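Local coordinates for protein glutathione S-transferase (Xanthomonas axonopodis pv. citri, PDB 6NV6) that binds glutathione and probably conjugates it to electrophilic substrates, as a theta-class transferase, at residues N14-L19 and V202-T207; E67-V72 and D162-S167. One frame throughout, in Å; residues are numbered along the deposited sequence.

In the fold
Both contacts join the thioredoxin-like N-terminal domain of this glutathione transferase to its helical C-terminal part, and their centres lie 11 Å apart. Interaction 1 ties helix 13-25 to the last residues of the chain; interaction 2 sets helix 68-79 against the start of helix 163-174, and along the chain both of its segments fall between those of interaction 1. Lys-17 connects them: it sits on the same helical turn as Arg-16, and its NZ probably donates to Asn-69 OD1 at 3.1 Å. A second probable bond joins Asn-14 OD1 to Ser-68 OG at 3.2 Å. In glutathione transferases generally, glutathione binds on the N-terminal domain, beside this domain interface.

Interaction 1 of 2, residues N14-L19 and V202-T207; sequences NVRKAL and VMTALT
Arg-16 reaches out from helix 13-25 and lays its guanidinium group among the last residues of the chain, which run past it without regular secondary structure. Thr-204 OG1 is the centre of the grip: it accepts from NH2 of Arg-16 at 3.1 Å, and more weakly from NE, so two N-H groups on one side of the guanidinium converge on a single oxygen. That oxygen lies near the guanidinium edge, 23° out of its plane. Arg-16 NE also makes a weak, bent bond to the carbonyl O of Val-202 at 2.9 Å.

Apolar atoms complete the first shell. CG1 of Val-202 packs against Arg-16 CD at 3.9 Å, the two side chains crossing at about a right angle. Farther along, Leu-206 brings its CD1 methyl obliquely to within 3.5 Å of Arg-16 NH2. A water in the guanidinium plane takes a hydrogen bond from Arg-16 NH2 and gives one to the terminal carboxylate atom OXT of Thr-207, each at 2.9 Å.

Positioning begins with the arginine itself. Its CG stands anti to the carbonyl carbon (chi1 -77°) and the chain is extended from CG to NE, which carries the charge well clear of the helix. Thr-204 has further partners: its hydroxyl also bonds to Arg-10 O, and its carbonyl O to the hydroxyl of Tyr-170, on helix 163-174. The terminal carboxylate has a salt bridge to Arg-118, and the Thr-207 hydroxyl bonds to Asn-11.

The positive charge of Arg-16 thus meets neutral oxygens directly and the chain's own carboxylate through water. Arg-16 by way of that water, and Arg-118 directly, would probably help to offset the negative charge of the C-terminus.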
loop_
_atom_site.group_PDB
_atom_site.type_symbol
_atom_site.label_atom_id
_atom_site.label_comp_id
_atom_site.label_asym_id
_atom_site.label_seq_id
_atom_site.Cartn_x
_atom_site.Cartn_y
_atom_site.Cartn_z
ATOM N N ASN A 14 3.790 -0.825 4.800
ATOM C CA ASN A 14 4.814 0.051 4.256
ATOM C C ASN A 14 5.903 -0.751 3.555
ATOM O O ASN A 14 6.364 -0.372 2.471
ATOM C CB ASN A 14 5.398 0.905 5.373
ATOM C CG ASN A 14 4.479 2.038 5.779
ATOM O OD1 ASN A 14 3.633 2.467 5.001
ATOM N ND2 ASN A 14 4.651 2.539 6.994
ATOM N N VAL A 15 6.312 -1.873 4.151
ATOM C CA VAL A 15 7.305 -2.727 3.518
ATOM C C VAL A 15 6.704 -3.395 2.285
ATOM O O VAL A 15 7.374 -3.556 1.256
ATOM C CB VAL A 15 7.836 -3.746 4.551
ATOM C CG1 VAL A 15 8.837 -4.713 3.922
ATOM C CG2 VAL A 15 8.444 -3.030 5.769
ATOM N N ARG A 16 5.417 -3.751 2.349
ATOM C CA ARG A 16 4.745 -4.287 1.170
ATOM C C ARG A 16 4.814 -3.307 0.010
ATOM O O ARG A 16 5.046 -3.706 -1.137
ATOM C CB ARG A 16 3.288 -4.603 1.491
ATOM C CG ARG A 16 3.066 -5.869 2.287
ATOM C CD ARG A 16 1.587 -6.012 2.646
ATOM N NE ARG A 16 1.323 -7.244 3.376
ATOM C CZ ARG A 16 0.835 -7.296 4.611
ATOM N NH1 ARG A 16 0.531 -6.175 5.253
ATOM N NH2 ARG A 16 0.650 -8.472 5.193
ATOM N N LYS A 17 4.599 -2.019 0.295
ATOM C CA LYS A 17 4.715 -0.979 -0.723
ATOM C C LYS A 17 6.033 -1.078 -1.466
ATOM O O LYS A 17 6.081 -0.953 -2.697
ATOM C CB LYS A 17 4.631 0.401 -0.080
ATOM C CG LYS A 17 3.292 0.818 0.449
ATOM C CD LYS A 17 3.399 2.275 0.820
ATOM C CE LYS A 17 2.513 2.651 1.970
ATOM N NZ LYS A 17 3.038 3.908 2.542
ATOM N N ALA A 18 7.119 -1.292 -0.727
ATOM C CA ALA A 18 8.432 -1.308 -1.345
ATOM C C ALA A 18 8.685 -2.617 -2.080
ATOM O O ALA A 18 9.209 -2.604 -3.199
ATOM C CB ALA A 18 9.501 -1.064 -0.280
ATOM N N LEU A 19 8.309 -3.753 -1.471
ATOM C CA LEU A 19 8.502 -5.050 -2.121
ATOM C C LEU A 19 7.714 -5.120 -3.413
ATOM O O LEU A 19 8.235 -5.554 -4.449
ATOM C CB LEU A 19 8.082 -6.186 -1.191
ATOM C CG LEU A 19 8.886 -6.145 0.103
ATOM C CD1 LEU A 19 8.333 -7.076 1.163
ATOM C CD2 LEU A 19 10.352 -6.425 -0.189
ATOM N N VAL A 202 2.757 -8.085 -2.021
ATOM C CA VAL A 202 1.766 -7.575 -1.085
ATOM C C VAL A 202 1.041 -8.698 -0.355
ATOM O O VAL A 202 0.840 -8.621 0.858
ATOM C CB VAL A 202 0.762 -6.639 -1.801
ATOM C CG1 VAL A 202 -0.277 -6.095 -0.831
ATOM C CG2 VAL A 202 1.500 -5.516 -2.468
ATOM N N MET A 203 0.644 -9.747 -1.064
ATOM C CA MET A 203 -0.270 -10.723 -0.472
ATOM C C MET A 203 0.528 -11.739 0.336
ATOM O O MET A 203 0.701 -12.900 -0.037
ATOM C CB MET A 203 -1.130 -11.382 -1.538
ATOM C CG MET A 203 -1.909 -10.375 -2.374
ATOM S SD MET A 203 -2.742 -11.059 -3.809
ATOM C CE MET A 203 -4.082 -11.902 -2.969
ATOM N N THR A 204 0.982 -11.286 1.494
ATOM C CA THR A 204 1.781 -12.074 2.413
ATOM C C THR A 204 0.924 -12.465 3.615
ATOM O O THR A 204 -0.273 -12.160 3.691
ATOM C CB THR A 204 3.030 -11.293 2.832
ATOM O OG1 THR A 204 2.650 -10.106 3.547
ATOM C CG2 THR A 204 3.848 -10.896 1.606
ATOM N N ALA A 205 1.545 -13.166 4.558
ATOM C CA ALA A 205 0.866 -13.525 5.796
ATOM C C ALA A 205 0.274 -12.284 6.459
ATOM O O ALA A 205 0.987 -11.322 6.760
ATOM C CB ALA A 205 1.844 -14.230 6.738
ATOM N N LEU A 206 -1.041 -12.292 6.669
ATOM C CA LEU A 206 -1.719 -11.118 7.212
ATOM C C LEU A 206 -1.736 -11.190 8.737
ATOM O O LEU A 206 -2.776 -11.282 9.395
ATOM C CB LEU A 206 -3.115 -10.975 6.622
ATOM C CG LEU A 206 -3.644 -9.541 6.747
ATOM C CD1 LEU A 206 -2.722 -8.556 6.023
ATOM C CD2 LEU A 206 -5.084 -9.403 6.257
ATOM N N THR A 207 -0.536 -11.095 9.295
ATOM C CA THR A 207 -0.336 -11.203 10.733
ATOM C C THR A 207 -0.113 -9.832 11.398
ATOM O O THR A 207 0.454 -9.735 12.494
ATOM C CB THR A 207 0.852 -12.130 11.031
ATOM O OG1 THR A 207 2.010 -11.651 10.344
ATOM C CG2 THR A 207 0.547 -13.535 10.544
ATOM O OXT THR A 207 -0.497 -8.788 10.855
HETATM O O HOH W 1 -0.023 -8.176 8.020
#

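Interaction 2 of 2, residues E67-V72 and D162-S167; sequences ESNAIV and DIPLGS
Apolar contact comes first: Val-72 on helix 68-79 meets Ile-163, near the start of helix 163-174, through two pairs of methyls. CG2 of Val-72 lies 4.0 Å from CG2 of Ile-163, and Val-72 CG1 is 4.1 Å from Ile-163 CD1. Val-72 turns both branches to the isoleucine, its CG1 lying anti to the backbone N (chi1 167°). Met-98 of helix 88-118 packs on both Val-72 and Pro-164, covering this small core.

The mixed polar and apolar contact is made by Asn-69, whose amide oxygen OD1 comes up to the pyrrolidine ring of Pro-164, 3.3 Å from CG and 3.5 Å from CB. That oxygen accepts a hydrogen bond from Lys-17 NZ, on helix 13-25.

Polar bonds also form within helix 163-174, near its start. Ile-163 O accepts from both the hydroxyl and the backbone nitrogen of Ser-167, which arrive from opposite faces of the carbonyl plane; Ser-167 OG is 2.7 Å from Ile-163 O.

The two helices thus meet by methyl-to-methyl contact and by an amide oxygen resting on a proline ring, neither a hydrogen bond. Ser-167 OG bonds within its own helix, and the bond from Lys-17 probably helps to set the orientation of the Asn-69 amide.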
loop_
_atom_site.group_PDB
_atom_site.type_symbol
_atom_site.label_atom_id
_atom_site.label_comp_id
_atom_site.label_asym_id
_atom_site.label_seq_id
_atom_site.Cartn_x
_atom_site.Cartn_y
_atom_site.Cartn_z
ATOM N N GLU A 67 11.518 6.223 3.859
ATOM C CA GLU A 67 10.130 6.625 3.692
ATOM C C GLU A 67 9.496 5.794 2.588
ATOM O O GLU A 67 9.957 5.845 1.448
ATOM C CB GLU A 67 10.041 8.111 3.368
ATOM C CG GLU A 67 10.087 8.974 4.608
ATOM C CD GLU A 67 8.807 8.857 5.421
ATOM O OE1 GLU A 67 7.765 8.470 4.842
ATOM O OE2 GLU A 67 8.830 9.148 6.636
ATOM N N SER A 68 8.430 5.058 2.932
ATOM C CA SER A 68 7.751 4.148 2.005
ATOM C C SER A 68 7.522 4.807 0.644
ATOM O O SER A 68 8.007 4.335 -0.395
ATOM C CB SER A 68 6.408 3.736 2.596
ATOM O OG SER A 68 6.524 3.493 3.994
ATOM N N ASN A 69 6.786 5.927 0.636
ATOM C CA ASN A 69 6.356 6.502 -0.632
ATOM C C ASN A 69 7.520 7.122 -1.397
ATOM O O ASN A 69 7.516 7.103 -2.632
ATOM C CB ASN A 69 5.242 7.527 -0.395
ATOM C CG ASN A 69 3.981 6.909 0.190
ATOM O OD1 ASN A 69 3.808 5.688 0.186
ATOM N ND2 ASN A 69 3.103 7.752 0.709
ATOM N N ALA A 70 8.517 7.665 -0.694
ATOM C CA ALA A 70 9.745 8.074 -1.365
ATOM C C ALA A 70 10.452 6.872 -1.986
ATOM O O ALA A 70 10.946 6.949 -3.119
ATOM C CB ALA A 70 10.663 8.802 -0.383
ATOM N N ILE A 71 10.524 5.759 -1.249
ATOM C CA ILE A 71 11.104 4.537 -1.793
ATOM C C ILE A 71 10.372 4.131 -3.064
ATOM O O ILE A 71 10.991 3.718 -4.054
ATOM C CB ILE A 71 11.078 3.412 -0.739
ATOM C CG1 ILE A 71 11.988 3.764 0.441
ATOM C CG2 ILE A 71 11.517 2.089 -1.346
ATOM C CD1 ILE A 71 11.757 2.912 1.661
ATOM N N VAL A 72 9.045 4.256 -3.068
ATOM C CA VAL A 72 8.281 3.848 -4.243
ATOM C C VAL A 72 8.609 4.763 -5.409
ATOM O O VAL A 72 9.020 4.309 -6.485
ATOM C CB VAL A 72 6.768 3.850 -3.939
ATOM C CG1 VAL A 72 5.946 3.743 -5.232
ATOM C CG2 VAL A 72 6.403 2.728 -2.957
ATOM N N ASP A 162 -1.083 3.992 -7.382
ATOM C CA ASP A 162 -1.945 2.966 -6.811
ATOM C C ASP A 162 -1.266 2.152 -5.714
ATOM O O ASP A 162 -1.949 1.424 -4.979
ATOM C CB ASP A 162 -2.420 2.010 -7.905
ATOM C CG ASP A 162 -3.364 2.663 -8.882
ATOM O OD1 ASP A 162 -2.885 3.359 -9.811
ATOM O OD2 ASP A 162 -4.586 2.458 -8.716
ATOM N N ILE A 163 0.049 2.258 -5.580
ATOM C CA ILE A 163 0.813 1.306 -4.787
ATOM C C ILE A 163 0.636 1.525 -3.284
ATOM O O ILE A 163 0.394 0.544 -2.570
ATOM C CB ILE A 163 2.283 1.347 -5.214
ATOM C CG1 ILE A 163 2.437 0.669 -6.571
ATOM C CG2 ILE A 163 3.185 0.683 -4.174
ATOM C CD1 ILE A 163 3.835 0.755 -7.138
ATOM N N PRO A 164 0.725 2.750 -2.740
ATOM C CA PRO A 164 0.570 2.884 -1.276
ATOM C C PRO A 164 -0.783 2.419 -0.759
ATOM O O PRO A 164 -0.833 1.559 0.139
ATOM C CB PRO A 164 0.799 4.380 -1.037
ATOM C CG PRO A 164 1.644 4.805 -2.174
ATOM C CD PRO A 164 1.181 4.015 -3.347
ATOM N N LEU A 165 -1.894 2.938 -1.304
ATOM C CA LEU A 165 -3.204 2.451 -0.865
ATOM C C LEU A 165 -3.428 0.987 -1.251
ATOM O O LEU A 165 -4.085 0.246 -0.507
ATOM C CB LEU A 165 -4.321 3.318 -1.438
ATOM C CG LEU A 165 -5.715 3.006 -0.895
ATOM C CD1 LEU A 165 -5.782 3.206 0.620
ATOM C CD2 LEU A 165 -6.764 3.851 -1.592
ATOM N N GLY A 166 -2.894 0.556 -2.403
ATOM C CA GLY A 166 -3.034 -0.832 -2.810
ATOM C C GLY A 166 -2.415 -1.803 -1.824
ATOM O O GLY A 166 -2.917 -2.919 -1.647
ATOM N N SER A 167 -1.330 -1.398 -1.160
ATOM C CA SER A 167 -0.705 -2.281 -0.183
ATOM C C SER A 167 -1.494 -2.338 1.119
ATOM O O SER A 167 -1.443 -3.352 1.825
ATOM C CB SER A 167 0.739 -1.847 0.075
ATOM O OG SER A 167 1.416 -1.518 -1.126
#